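Nigerythrin (Desulfovibrio vulgaris subsp. vulgaris, PDB 1YUZ) shows NADH peroxidase activity in vitro and carries a rubredoxin-like iron centre and a hemerythrin-like di-iron centre in each subunit of a homodimer. Local coordinates at residues C177-K182 against E187-C192; E67-A72 against S150-R155; A71-H76 against I116-D121; T14-V19 against R144-E149; K2-A5 against K11-T14. All coordinates share one frame; numbering follows the deposited sequence.

Contact 1 (C177-K182 against E187-C192); sequences CGYIHK and EKCPIC. With FE (Fe (III) ion), chain H.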
# COMPACT_ATOMS: atom_id res chain seq x y z
N CYS B 177 -17.62 -11.09 -2.57
CA CYS B 177 -17.00 -9.81 -2.30
C CYS B 177 -15.60 -9.87 -2.88
O CYS B 177 -15.17 -10.92 -3.37
CB CYS B 177 -16.99 -9.47 -0.80
SG CYS B 177 -15.67 -10.15 0.22
N GLY B 178 -14.88 -8.75 -2.84
CA GLY B 178 -13.56 -8.72 -3.43
C GLY B 178 -12.39 -9.23 -2.62
O GLY B 178 -11.25 -9.10 -3.04
N TYR B 179 -12.66 -9.83 -1.46
CA TYR B 179 -11.57 -10.32 -0.63
C TYR B 179 -10.71 -11.36 -1.34
O TYR B 179 -11.22 -12.30 -1.95
CB TYR B 179 -12.10 -10.92 0.67
CG TYR B 179 -11.00 -11.44 1.56
CD1 TYR B 179 -10.14 -10.56 2.23
CD2 TYR B 179 -10.79 -12.81 1.72
CE1 TYR B 179 -9.11 -11.04 3.04
CE2 TYR B 179 -9.77 -13.29 2.53
CZ TYR B 179 -8.93 -12.41 3.18
OH TYR B 179 -7.93 -12.89 4.00
N ILE B 180 -9.40 -11.17 -1.23
CA ILE B 180 -8.44 -12.09 -1.83
C ILE B 180 -7.46 -12.52 -0.75
O ILE B 180 -6.93 -11.69 -0.02
CB ILE B 180 -7.64 -11.42 -2.96
CG1 ILE B 180 -8.58 -11.10 -4.13
CG2 ILE B 180 -6.50 -12.33 -3.41
CD1 ILE B 180 -7.94 -10.27 -5.22
N HIS B 181 -7.24 -13.82 -0.66
CA HIS B 181 -6.30 -14.36 0.31
C HIS B 181 -5.18 -15.07 -0.43
O HIS B 181 -5.44 -15.78 -1.41
CB HIS B 181 -6.98 -15.37 1.24
CG HIS B 181 -6.20 -15.65 2.48
ND1 HIS B 181 -6.34 -14.90 3.63
CD2 HIS B 181 -5.22 -16.56 2.74
CE1 HIS B 181 -5.48 -15.33 4.54
NE2 HIS B 181 -4.79 -16.34 4.02
N LYS B 182 -3.95 -14.88 0.02
CA LYS B 182 -2.81 -15.54 -0.60
C LYS B 182 -2.49 -16.78 0.22
O LYS B 182 -2.14 -16.68 1.39
CB LYS B 182 -1.59 -14.61 -0.63
CG LYS B 182 -0.34 -15.27 -1.22
CD LYS B 182 0.83 -14.29 -1.29
CE LYS B 182 2.08 -14.96 -1.85
NZ LYS B 182 2.63 -15.99 -0.94
N GLU B 187 -9.94 -19.59 7.12
CA GLU B 187 -11.16 -20.39 7.26
C GLU B 187 -12.35 -19.78 6.55
O GLU B 187 -13.15 -20.49 5.93
CB GLU B 187 -11.48 -20.59 8.73
N LYS B 188 -12.48 -18.46 6.64
CA LYS B 188 -13.60 -17.78 5.99
C LYS B 188 -13.23 -16.35 5.65
O LYS B 188 -12.22 -15.82 6.11
CB LYS B 188 -14.83 -17.81 6.90
CG LYS B 188 -14.70 -16.96 8.15
CD LYS B 188 -15.91 -17.12 9.06
CE LYS B 188 -15.81 -16.22 10.27
NZ LYS B 188 -16.95 -16.41 11.21
N CYS B 189 -14.07 -15.73 4.83
CA CYS B 189 -13.85 -14.36 4.41
C CYS B 189 -14.03 -13.39 5.57
O CYS B 189 -15.04 -13.42 6.26
CB CYS B 189 -14.83 -14.00 3.30
SG CYS B 189 -14.58 -12.34 2.68
N PRO B 190 -13.04 -12.52 5.82
CA PRO B 190 -13.15 -11.57 6.93
C PRO B 190 -14.13 -10.44 6.63
O PRO B 190 -14.54 -9.71 7.53
CB PRO B 190 -11.72 -11.06 7.09
CG PRO B 190 -11.20 -11.10 5.68
CD PRO B 190 -11.71 -12.43 5.18
N ILE B 191 -14.50 -10.29 5.36
CA ILE B 191 -15.43 -9.24 4.97
C ILE B 191 -16.89 -9.68 4.99
O ILE B 191 -17.74 -8.93 5.46
CB ILE B 191 -15.06 -8.68 3.57
CG1 ILE B 191 -13.71 -7.96 3.63
CG2 ILE B 191 -16.15 -7.73 3.07
CD1 ILE B 191 -13.20 -7.48 2.27
N CYS B 192 -17.18 -10.89 4.52
CA CYS B 192 -18.56 -11.37 4.47
C CYS B 192 -18.79 -12.74 5.12
O CYS B 192 -19.92 -13.23 5.15
CB CYS B 192 -19.04 -11.43 3.02
SG CYS B 192 -18.26 -12.74 2.06
FE FE H . -16.30 -12.17 1.10
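Tyr179 and Pro190 meet at the rim of a rubredoxin-like FeS4 centre, whose iron(III) ion ties the two loops together through Cys177, Cys189 and Cys192. Cys174 supplies the fourth thiolate, giving the paired CxxC arrangement of this small domain.

The tyrosine can be followed outward as a worked example of how a metal site is walled in. Its CB touches Cys189 SG at 3.5 Å and also comes close to Ile191 CD1. With CG anti to the backbone N (chi1 -180°), the ring swings toward the proline, and from CG onward one face is covered. Pro190 CD sits 3.3 Å from the centroid of the Tyr179 ring, only 11° off the normal, a CH-pi contact over the face that sets the turn of the ring. Pro190 CG reaches toward the rim, 3.4 Å from Tyr179 CE1, while Cys189 SG lies obliquely to the same ring. At the tip, Tyr179 OH is 2.6 Å from His181 ND1, a hydrogen bond in which either group could be the donor and which holds the end of the phenol.

Ile191 lays its CB against Cys177 SG. Backbone N-H groups are directed at the thiolates: Tyr179 N donates to Cys177 SG, and Cys192 N to Cys189 SG. Such bonds would be expected to stabilise the charge on sulfur. Cys177 SG itself stands 2.3 Å from the iron and 3.5 Å from Cys189 SG.

Contact 2 (E67-A72 against S150-R155); sequences EATAAA and SVHAER. With FE2 (Fe (II) ion), chain G.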
# COMPACT_ATOMS: atom_id res chain seq x y z
N GLU B 67 -5.30 -10.97 -12.12
CA GLU B 67 -6.50 -11.62 -12.64
C GLU B 67 -7.53 -11.78 -11.53
O GLU B 67 -8.72 -11.56 -11.75
CB GLU B 67 -6.13 -12.96 -13.26
CG GLU B 67 -5.25 -12.79 -14.49
CD GLU B 67 -4.58 -14.07 -14.95
OE1 GLU B 67 -4.56 -15.06 -14.19
OE2 GLU B 67 -4.05 -14.07 -16.08
N ALA B 68 -7.08 -12.15 -10.34
CA ALA B 68 -7.98 -12.32 -9.21
C ALA B 68 -8.57 -10.97 -8.83
O ALA B 68 -9.77 -10.86 -8.56
CB ALA B 68 -7.23 -12.91 -8.02
N THR B 69 -7.75 -9.93 -8.84
CA THR B 69 -8.24 -8.60 -8.48
C THR B 69 -9.20 -8.05 -9.53
O THR B 69 -10.17 -7.37 -9.20
CB THR B 69 -7.08 -7.63 -8.22
OG1 THR B 69 -6.13 -8.25 -7.34
CG2 THR B 69 -7.59 -6.37 -7.54
N ALA B 70 -8.93 -8.34 -10.80
CA ALA B 70 -9.83 -7.89 -11.86
C ALA B 70 -11.18 -8.55 -11.59
O ALA B 70 -12.23 -7.91 -11.67
CB ALA B 70 -9.31 -8.30 -13.22
N ALA B 71 -11.16 -9.84 -11.26
CA ALA B 71 -12.39 -10.57 -10.98
C ALA B 71 -13.11 -9.94 -9.79
O ALA B 71 -14.34 -9.87 -9.77
CB ALA B 71 -12.07 -12.03 -10.72
N ALA B 72 -12.34 -9.48 -8.81
CA ALA B 72 -12.92 -8.84 -7.64
C ALA B 72 -13.65 -7.56 -8.04
O ALA B 72 -14.74 -7.28 -7.56
CB ALA B 72 -11.83 -8.51 -6.62
N SER B 150 -8.80 -2.06 0.22
CA SER B 150 -7.61 -1.92 1.04
C SER B 150 -6.86 -3.25 1.11
O SER B 150 -5.64 -3.27 1.28
CB SER B 150 -7.96 -1.39 2.44
OG SER B 150 -8.94 -2.19 3.07
N VAL B 151 -7.58 -4.36 0.98
CA VAL B 151 -6.94 -5.67 0.98
C VAL B 151 -6.16 -5.78 -0.34
O VAL B 151 -5.03 -6.26 -0.36
CB VAL B 151 -7.98 -6.81 1.08
CG1 VAL B 151 -7.34 -8.15 0.71
CG2 VAL B 151 -8.53 -6.88 2.49
N HIS B 152 -6.76 -5.31 -1.43
CA HIS B 152 -6.09 -5.35 -2.72
C HIS B 152 -4.81 -4.52 -2.67
O HIS B 152 -3.78 -4.91 -3.23
CB HIS B 152 -7.00 -4.77 -3.81
CG HIS B 152 -8.25 -5.57 -4.03
ND1 HIS B 152 -9.31 -5.09 -4.77
CD2 HIS B 152 -8.60 -6.81 -3.62
CE1 HIS B 152 -10.26 -6.00 -4.81
NE2 HIS B 152 -9.86 -7.05 -4.12
N ALA B 153 -4.88 -3.37 -2.01
CA ALA B 153 -3.71 -2.51 -1.90
C ALA B 153 -2.59 -3.25 -1.18
O ALA B 153 -1.44 -3.23 -1.63
CB ALA B 153 -4.06 -1.23 -1.14
N GLU B 154 -2.91 -3.92 -0.08
CA GLU B 154 -1.90 -4.66 0.66
C GLU B 154 -1.32 -5.80 -0.18
O GLU B 154 -0.11 -6.02 -0.17
CB GLU B 154 -2.47 -5.21 1.96
CG GLU B 154 -1.43 -5.97 2.77
CD GLU B 154 -1.97 -6.54 4.07
OE1 GLU B 154 -1.23 -7.31 4.72
OE2 GLU B 154 -3.12 -6.22 4.44
N ARG B 155 -2.18 -6.51 -0.90
CA ARG B 155 -1.72 -7.62 -1.73
C ARG B 155 -0.75 -7.12 -2.80
O ARG B 155 0.25 -7.76 -3.08
CB ARG B 155 -2.92 -8.32 -2.39
CG ARG B 155 -3.78 -9.13 -1.41
CD ARG B 155 -3.40 -10.61 -1.41
NE ARG B 155 -1.99 -10.85 -1.13
CZ ARG B 155 -1.42 -10.69 0.07
NH1 ARG B 155 -2.15 -10.30 1.10
NH2 ARG B 155 -0.13 -10.95 0.23
FE FE2 G . -9.73 -3.23 -5.90
O HOH W 1 -4.90 -7.26 -5.00
O HOH W 2 -10.20 -1.41 -7.16
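His152 turns its CG anti to its own carbonyl carbon (chi1 -64°), which sends the imidazole across from helix 136-161 toward Thr69 and Ala72 on helix 60-87. Thr69 has its methyl anti to the backbone N (chi1 -49° for the hydroxyl), and that setting divides the labour between its two branches. The methyl goes to the ring: Thr69 CG2 stands over one face of the imidazole, offset toward the rim, 3.7 Å from the centroid of the His152 ring. Its nearest ring atom is His152 ND1, at 3.5 Å. Ala72 CB reaches the ring obliquely, 3.5 Å from His152 CE1.

The hydroxyl turns instead to polar partners. Within its own helix Thr69 OG1 hydrogen-bonds Leu65 O, and it accepts a bond of 2.8 Å from a water. The same water donates to His152 O at 3.1 Å, so a single molecule links the two helices beside the apolar contact.

The imidazole is held at both nitrogens. His152 ND1 binds the iron(II) ion at 2.2 Å, while NE2 hydrogen-bonds Gly178 O of the rubredoxin-like domain. Together the two bonds fix the ring's rotation, and the second-shell one would be expected to make the histidine a stronger donor to the metal. Glu73, Glu115 and Glu149 join His152 around that ion, completing a protein ligand set characteristic of the di-iron site in the ferritin-like four-helix bundle.

Contact 3 (A71-H76 against I116-D121); sequences AAELIH and IYETSD. With FE (Fe (III) ion), chain F; FE2 (Fe (II) ion), chain G.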
# COMPACT_ATOMS: atom_id res chain seq x y z
N ALA B 71 -11.16 -9.84 -11.26
CA ALA B 71 -12.39 -10.57 -10.98
C ALA B 71 -13.11 -9.94 -9.79
O ALA B 71 -14.34 -9.87 -9.77
CB ALA B 71 -12.07 -12.03 -10.72
N ALA B 72 -12.34 -9.48 -8.81
CA ALA B 72 -12.92 -8.84 -7.64
C ALA B 72 -13.65 -7.56 -8.04
O ALA B 72 -14.74 -7.28 -7.56
CB ALA B 72 -11.83 -8.51 -6.62
N GLU B 73 -13.05 -6.79 -8.95
CA GLU B 73 -13.69 -5.56 -9.38
C GLU B 73 -14.99 -5.87 -10.13
O GLU B 73 -15.95 -5.10 -10.07
CB GLU B 73 -12.75 -4.74 -10.27
CG GLU B 73 -11.36 -4.46 -9.69
CD GLU B 73 -11.37 -3.92 -8.27
OE1 GLU B 73 -12.33 -3.21 -7.88
OE2 GLU B 73 -10.40 -4.19 -7.54
N LEU B 74 -15.02 -7.01 -10.83
CA LEU B 74 -16.22 -7.40 -11.56
C LEU B 74 -17.34 -7.71 -10.57
O LEU B 74 -18.51 -7.48 -10.86
CB LEU B 74 -15.92 -8.61 -12.45
CG LEU B 74 -17.01 -8.96 -13.46
CD1 LEU B 74 -17.31 -7.75 -14.34
CD2 LEU B 74 -16.56 -10.14 -14.30
N ILE B 75 -16.97 -8.25 -9.41
CA ILE B 75 -17.94 -8.56 -8.37
C ILE B 75 -18.49 -7.23 -7.85
O ILE B 75 -19.69 -7.10 -7.62
CB ILE B 75 -17.28 -9.36 -7.21
CG1 ILE B 75 -16.97 -10.78 -7.69
CG2 ILE B 75 -18.20 -9.37 -5.98
CD1 ILE B 75 -16.22 -11.61 -6.69
N HIS B 76 -17.62 -6.24 -7.69
CA HIS B 76 -18.05 -4.92 -7.23
C HIS B 76 -19.04 -4.33 -8.22
O HIS B 76 -20.08 -3.80 -7.84
CB HIS B 76 -16.84 -4.00 -7.07
CG HIS B 76 -15.91 -4.42 -5.98
ND1 HIS B 76 -14.65 -3.88 -5.82
CD2 HIS B 76 -16.04 -5.34 -5.00
CE1 HIS B 76 -14.05 -4.45 -4.79
NE2 HIS B 76 -14.88 -5.34 -4.27
N ILE B 116 -5.77 2.40 -3.02
CA ILE B 116 -5.74 3.31 -1.89
C ILE B 116 -6.73 4.46 -2.12
O ILE B 116 -7.45 4.85 -1.20
CB ILE B 116 -4.32 3.84 -1.66
CG1 ILE B 116 -3.43 2.71 -1.13
CG2 ILE B 116 -4.33 5.01 -0.69
CD1 ILE B 116 -1.95 3.05 -1.10
N TYR B 117 -6.77 4.98 -3.34
CA TYR B 117 -7.70 6.06 -3.64
C TYR B 117 -9.13 5.57 -3.43
O TYR B 117 -9.95 6.27 -2.84
CB TYR B 117 -7.53 6.53 -5.09
CG TYR B 117 -8.73 7.29 -5.61
CD1 TYR B 117 -9.64 6.69 -6.47
CD2 TYR B 117 -8.99 8.59 -5.18
CE1 TYR B 117 -10.80 7.35 -6.88
CE2 TYR B 117 -10.14 9.26 -5.58
CZ TYR B 117 -11.04 8.63 -6.42
OH TYR B 117 -12.20 9.28 -6.80
N GLU B 118 -9.43 4.37 -3.89
CA GLU B 118 -10.78 3.84 -3.74
C GLU B 118 -11.17 3.55 -2.30
O GLU B 118 -12.30 3.85 -1.89
CB GLU B 118 -10.95 2.58 -4.60
CG GLU B 118 -10.73 2.84 -6.09
CD GLU B 118 -11.00 1.63 -6.96
OE1 GLU B 118 -11.93 0.85 -6.65
OE2 GLU B 118 -10.29 1.46 -7.97
N THR B 119 -10.25 3.01 -1.52
CA THR B 119 -10.56 2.66 -0.14
C THR B 119 -10.55 3.82 0.85
O THR B 119 -11.26 3.78 1.85
CB THR B 119 -9.59 1.57 0.38
OG1 THR B 119 -10.21 0.86 1.46
CG2 THR B 119 -8.29 2.19 0.90
N SER B 120 -9.78 4.87 0.56
CA SER B 120 -9.67 5.99 1.48
C SER B 120 -10.28 7.30 1.00
O SER B 120 -10.36 8.26 1.76
CB SER B 120 -8.19 6.26 1.79
OG SER B 120 -7.53 6.79 0.66
N ASP B 121 -10.70 7.33 -0.26
CA ASP B 121 -11.25 8.55 -0.82
C ASP B 121 -12.61 8.31 -1.47
O ASP B 121 -13.64 8.71 -0.92
CB ASP B 121 -10.27 9.12 -1.85
CG ASP B 121 -10.67 10.49 -2.35
OD1 ASP B 121 -11.89 10.76 -2.45
OD2 ASP B 121 -9.77 11.29 -2.67
FE FE F . -12.14 -1.13 -7.25
FE FE2 G . -9.73 -3.23 -5.90
O HOH W 2 -10.20 -1.41 -7.16
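Glu73 OE1 is gripped from two directions, and Glu118 OE1 faces it across the metal it binds. The iron(III) ion lies 2.2 Å from Glu73 OE1 and 2.1 Å from Glu118 OE1, while His76 ND1 sends Glu73 OE1 a weak hydrogen bond of 3.2 Å. The two carboxylate oxygens are 4.3 Å apart, and the cation between them would be expected to offset their repulsion.

Here two side chains meet by sharing a metal rather than by touching. Glu73 bridges both ions: its chain bends at chi2 (-49°), which brings OE2 to within 2.0 Å of the iron(II) ion while OE1 keeps the iron(III). Glu118 is extended beyond CG and binds through OE1 alone, with OE2 3.3 Å from the iron(III). A solvent oxygen also joins the ions, 2.0 Å from the iron(III) and somewhat further from the iron(II).

The edge of the His76 ring is directed at the iron(III), but its ND1 is too distant to be a ligand in this state. In related rubrerythrins the equivalent histidine takes up the iron on reduction, so the spacing is consistent with redox-dependent iron movement.

Helix 60-87 brings Glu73 and helix 104-132 brings Glu118. Glu40 from helix 29-56 and Glu149 from helix 136-161 complete the iron(III) site, so all four helices of the bundle converge on it.

Contact 4 (T14-V19 against R144-E149); sequences TNFNMV and RAKLAE. With FE2 (Fe (II) ion), chain G; FE (Fe (III) ion), chain F.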
# COMPACT_ATOMS: atom_id res chain seq x y z
N THR B 14 -13.23 1.41 12.19
CA THR B 14 -12.67 2.75 12.29
C THR B 14 -11.74 3.17 11.15
O THR B 14 -10.95 4.10 11.31
CB THR B 14 -11.96 2.95 13.64
OG1 THR B 14 -10.88 2.01 13.77
CG2 THR B 14 -12.95 2.74 14.78
N ASN B 15 -11.83 2.50 10.01
CA ASN B 15 -11.01 2.88 8.87
C ASN B 15 -11.90 3.28 7.69
O ASN B 15 -11.58 3.02 6.53
CB ASN B 15 -10.04 1.75 8.47
CG ASN B 15 -10.74 0.45 8.13
OD1 ASN B 15 -11.95 0.30 8.34
ND2 ASN B 15 -9.98 -0.51 7.61
N PHE B 16 -13.01 3.95 8.00
CA PHE B 16 -13.94 4.38 6.98
C PHE B 16 -13.91 5.87 6.69
O PHE B 16 -14.76 6.39 5.97
CB PHE B 16 -15.37 3.97 7.35
CG PHE B 16 -15.69 2.54 7.02
CD1 PHE B 16 -15.05 1.50 7.67
CD2 PHE B 16 -16.62 2.24 6.03
CE1 PHE B 16 -15.33 0.17 7.35
CE2 PHE B 16 -16.91 0.92 5.70
CZ PHE B 16 -16.27 -0.12 6.36
N ASN B 17 -12.93 6.57 7.25
CA ASN B 17 -12.85 8.00 7.01
C ASN B 17 -12.37 8.33 5.61
O ASN B 17 -11.62 7.57 4.99
CB ASN B 17 -11.93 8.66 8.04
CG ASN B 17 -12.50 8.59 9.44
OD1 ASN B 17 -13.61 9.04 9.69
ND2 ASN B 17 -11.74 8.01 10.37
N MET B 18 -12.84 9.46 5.09
CA MET B 18 -12.46 9.93 3.77
C MET B 18 -11.36 10.96 3.94
O MET B 18 -11.43 11.80 4.84
CB MET B 18 -13.66 10.58 3.07
CG MET B 18 -13.33 11.30 1.77
SD MET B 18 -14.63 12.45 1.25
CE MET B 18 -14.15 13.92 2.16
N VAL B 19 -10.33 10.89 3.10
CA VAL B 19 -9.24 11.86 3.18
C VAL B 19 -9.86 13.25 3.04
O VAL B 19 -10.70 13.48 2.16
CB VAL B 19 -8.19 11.62 2.07
CG1 VAL B 19 -7.55 10.26 2.26
CG2 VAL B 19 -8.84 11.71 0.70
N ARG B 144 -18.75 -2.99 1.28
CA ARG B 144 -18.12 -4.24 0.87
C ARG B 144 -16.98 -3.97 -0.11
O ARG B 144 -15.89 -4.52 0.04
CB ARG B 144 -19.14 -5.19 0.24
CG ARG B 144 -20.08 -5.86 1.24
CD ARG B 144 -20.40 -7.30 0.83
NE ARG B 144 -21.21 -8.00 1.82
CZ ARG B 144 -20.87 -8.16 3.10
NH1 ARG B 144 -19.72 -7.66 3.54
NH2 ARG B 144 -21.67 -8.80 3.93
N ALA B 145 -17.23 -3.13 -1.10
CA ALA B 145 -16.20 -2.80 -2.08
C ALA B 145 -15.01 -2.12 -1.40
O ALA B 145 -13.87 -2.52 -1.60
CB ALA B 145 -16.77 -1.88 -3.17
N LYS B 146 -15.30 -1.12 -0.58
CA LYS B 146 -14.28 -0.36 0.14
C LYS B 146 -13.34 -1.26 0.94
O LYS B 146 -12.12 -1.08 0.90
CB LYS B 146 -14.96 0.66 1.07
CG LYS B 146 -14.04 1.47 1.97
CD LYS B 146 -13.79 0.78 3.31
CE LYS B 146 -13.03 1.68 4.28
NZ LYS B 146 -11.60 1.85 3.91
N LEU B 147 -13.90 -2.22 1.65
CA LEU B 147 -13.11 -3.14 2.46
C LEU B 147 -12.18 -4.00 1.63
O LEU B 147 -11.04 -4.26 2.02
CB LEU B 147 -14.03 -4.03 3.29
CG LEU B 147 -14.78 -3.29 4.41
CD1 LEU B 147 -15.88 -4.18 4.94
CD2 LEU B 147 -13.81 -2.89 5.51
N ALA B 148 -12.65 -4.44 0.47
CA ALA B 148 -11.83 -5.27 -0.39
C ALA B 148 -10.69 -4.46 -1.00
O ALA B 148 -9.59 -4.98 -1.18
CB ALA B 148 -12.68 -5.89 -1.49
N GLU B 149 -10.93 -3.19 -1.30
CA GLU B 149 -9.90 -2.37 -1.93
C GLU B 149 -8.65 -2.22 -1.09
O GLU B 149 -7.54 -2.25 -1.61
CB GLU B 149 -10.45 -0.99 -2.29
CG GLU B 149 -11.80 -0.99 -3.00
CD GLU B 149 -11.80 -1.69 -4.36
OE1 GLU B 149 -11.09 -2.71 -4.53
OE2 GLU B 149 -12.54 -1.23 -5.25
FE FE2 G . -9.73 -3.23 -5.90
FE FE F . -12.14 -1.13 -7.25
O HOH W 2 -10.20 -1.41 -7.16
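The N-terminal arm packs on helix 136-161 beside the dimer interface, where Phe16 meets Lys146 and Leu147, and Asn15 meets Lys146. On the same helix, Glu149 is directed to the di-iron site, bridging it with OE1 on the iron(II) and OE2 on the iron(III), each at 2.0 Å. The segment is thus a simple example of a helix with one residue bound to the metals and others held by an arm of the chain.

Lys146 carries most of the contact. Its chain is bent at chi2 (-89°) and again at chi4, a course that lays its far methylenes across the phenyl ring. Lys146 CE sits over the ring centre, 3.8 Å from the Phe16 centroid and 8° off the normal, a CH-pi contact. CD follows nearer the rim, 3.9 Å from Phe16 CE2. Leu147 approaches the same ring obliquely, its CD2 3.8 Å from Phe16 CZ.

Higher above the same face, Lys146 NZ gives a weak hydrogen bond of 2.9 Å to Asn15 O. Its distance of 5.2 Å from the Phe16 centroid makes any cation-pi attraction weak at most. The ring therefore probably receives mainly the CH groups of CE, which the neighbouring ammonium would polarise, while the buried charge is met by a hydrogen bond to Tyr160 OH of the second subunit and, more weakly, by Asn15 O.

Contact 5 (K2-A5 against K11-T14); sequences KVRA and KNAT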
# COMPACT_ATOMS: atom_id res chain seq x y z
N LYS B 2 -7.64 -9.78 9.39
CA LYS B 2 -8.15 -10.72 10.38
C LYS B 2 -9.66 -10.81 10.42
O LYS B 2 -10.37 -9.83 10.17
CB LYS B 2 -7.66 -10.34 11.78
CG LYS B 2 -6.17 -10.35 11.97
CD LYS B 2 -5.84 -9.88 13.37
CE LYS B 2 -4.36 -9.88 13.64
NZ LYS B 2 -4.10 -9.34 15.00
N VAL B 3 -10.15 -12.00 10.76
CA VAL B 3 -11.58 -12.23 10.89
C VAL B 3 -11.99 -11.72 12.27
O VAL B 3 -11.36 -12.07 13.27
CB VAL B 3 -11.91 -13.74 10.80
CG1 VAL B 3 -13.38 -13.96 11.11
CG2 VAL B 3 -11.57 -14.26 9.42
N ARG B 4 -13.02 -10.89 12.31
CA ARG B 4 -13.50 -10.35 13.58
C ARG B 4 -14.76 -11.11 13.98
O ARG B 4 -15.26 -11.94 13.22
CB ARG B 4 -13.81 -8.85 13.43
CG ARG B 4 -12.60 -7.99 13.10
CD ARG B 4 -13.02 -6.54 12.86
NE ARG B 4 -13.68 -5.97 14.03
CZ ARG B 4 -14.41 -4.86 14.01
NH1 ARG B 4 -14.58 -4.20 12.88
NH2 ARG B 4 -14.98 -4.42 15.12
N ALA B 5 -15.27 -10.82 15.18
CA ALA B 5 -16.46 -11.49 15.68
C ALA B 5 -17.65 -11.26 14.76
O ALA B 5 -18.52 -12.12 14.61
CB ALA B 5 -16.78 -10.99 17.08
N LYS B 11 -20.57 0.91 11.08
CA LYS B 11 -21.05 0.97 12.46
C LYS B 11 -20.13 0.33 13.50
O LYS B 11 -20.34 0.50 14.70
CB LYS B 11 -22.44 0.32 12.55
CG LYS B 11 -23.52 1.06 11.78
CD LYS B 11 -24.87 0.38 11.93
CE LYS B 11 -25.96 1.16 11.21
NZ LYS B 11 -27.30 0.53 11.38
N ASN B 12 -19.12 -0.41 13.05
CA ASN B 12 -18.19 -1.06 13.98
C ASN B 12 -16.73 -1.01 13.57
O ASN B 12 -15.88 -1.62 14.23
CB ASN B 12 -18.59 -2.52 14.19
CG ASN B 12 -18.46 -3.35 12.92
OD1 ASN B 12 -17.57 -3.12 12.10
ND2 ASN B 12 -19.32 -4.34 12.76
N ALA B 13 -16.42 -0.30 12.49
CA ALA B 13 -15.04 -0.21 12.02
C ALA B 13 -14.55 1.23 12.08
O ALA B 13 -15.34 2.17 12.01
CB ALA B 13 -14.95 -0.73 10.59
N THR B 14 -13.23 1.41 12.19
CA THR B 14 -12.67 2.75 12.29
C THR B 14 -11.74 3.17 11.15
O THR B 14 -10.95 4.10 11.31
CB THR B 14 -11.96 2.95 13.64
OG1 THR B 14 -10.88 2.01 13.77
CG2 THR B 14 -12.95 2.74 14.78
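Arg4 presents its guanidinium group end-on to Asn12, and the two side chains run past each other in opposite directions with their flat groups steeply inclined, 75° between the guanidinium and amide planes. The main target is the backbone. Asn12 O lies close to the guanidinium plane and accepts from two nitrogens at once, from Arg4 NH2 at 3.1 Å and from Arg4 NH1 at 3.2 Å. Neither bond is straight: the N-H...O angles are 148° and 142°, as expected when two donors of one fork share a single acceptor. Both nitrogens reach the oxygen from the same face of its carbonyl. NH1 stands well above that plane, whereas NH2 is tilted from it less steeply.

The amide adds a looser hold, since Arg4 NH1 makes a weak hydrogen bond of 3.3 Å to Asn12 OD1. A bend at chi3 in an otherwise extended arginine chain turns the fork toward the backbone carbonyl of Asn12.

These residues belong to the irregular N-terminal arm that precedes the four-helix bundle, and the bonds from Arg4 to Asn12 close a short loop in it. From inside the loop Thr9 N donates to Asn12 OD1, and Asn12 ND2 donates to Val7 O, so the amide is anchored at both of its polar atoms. Neighbouring parts of the arm reach across the dimer, where Lys2 forms a salt bridge with Asp167 of the second subunit and Thr14 hydrogen-bonds Asp164 of that subunit. Ala13 approaches the fork obliquely, its CB 4.2 Å from Arg4 NH1.

Contacts 2 and 3 lie within the four-helix bundle around the di-iron site, and contact 4 lays the N-terminal arm on one of its helices. Contacts 2 and 3 share helix 60-87, their centres about 8 Å apart, while contacts 2 and 4 share helix 136-161. Along the chain, contact 5 comes first and meets contact 4 at Thr14; contact 3 is nested inside the loop that contact 4 closes. Contact 1 comes last, in the rubredoxin-like domain, its centre about 11 Å from that of contact 2. Those two touch directly, which is consistent with electron transfer between the iron centres. Contacts 2 to 5 all reach the second subunit.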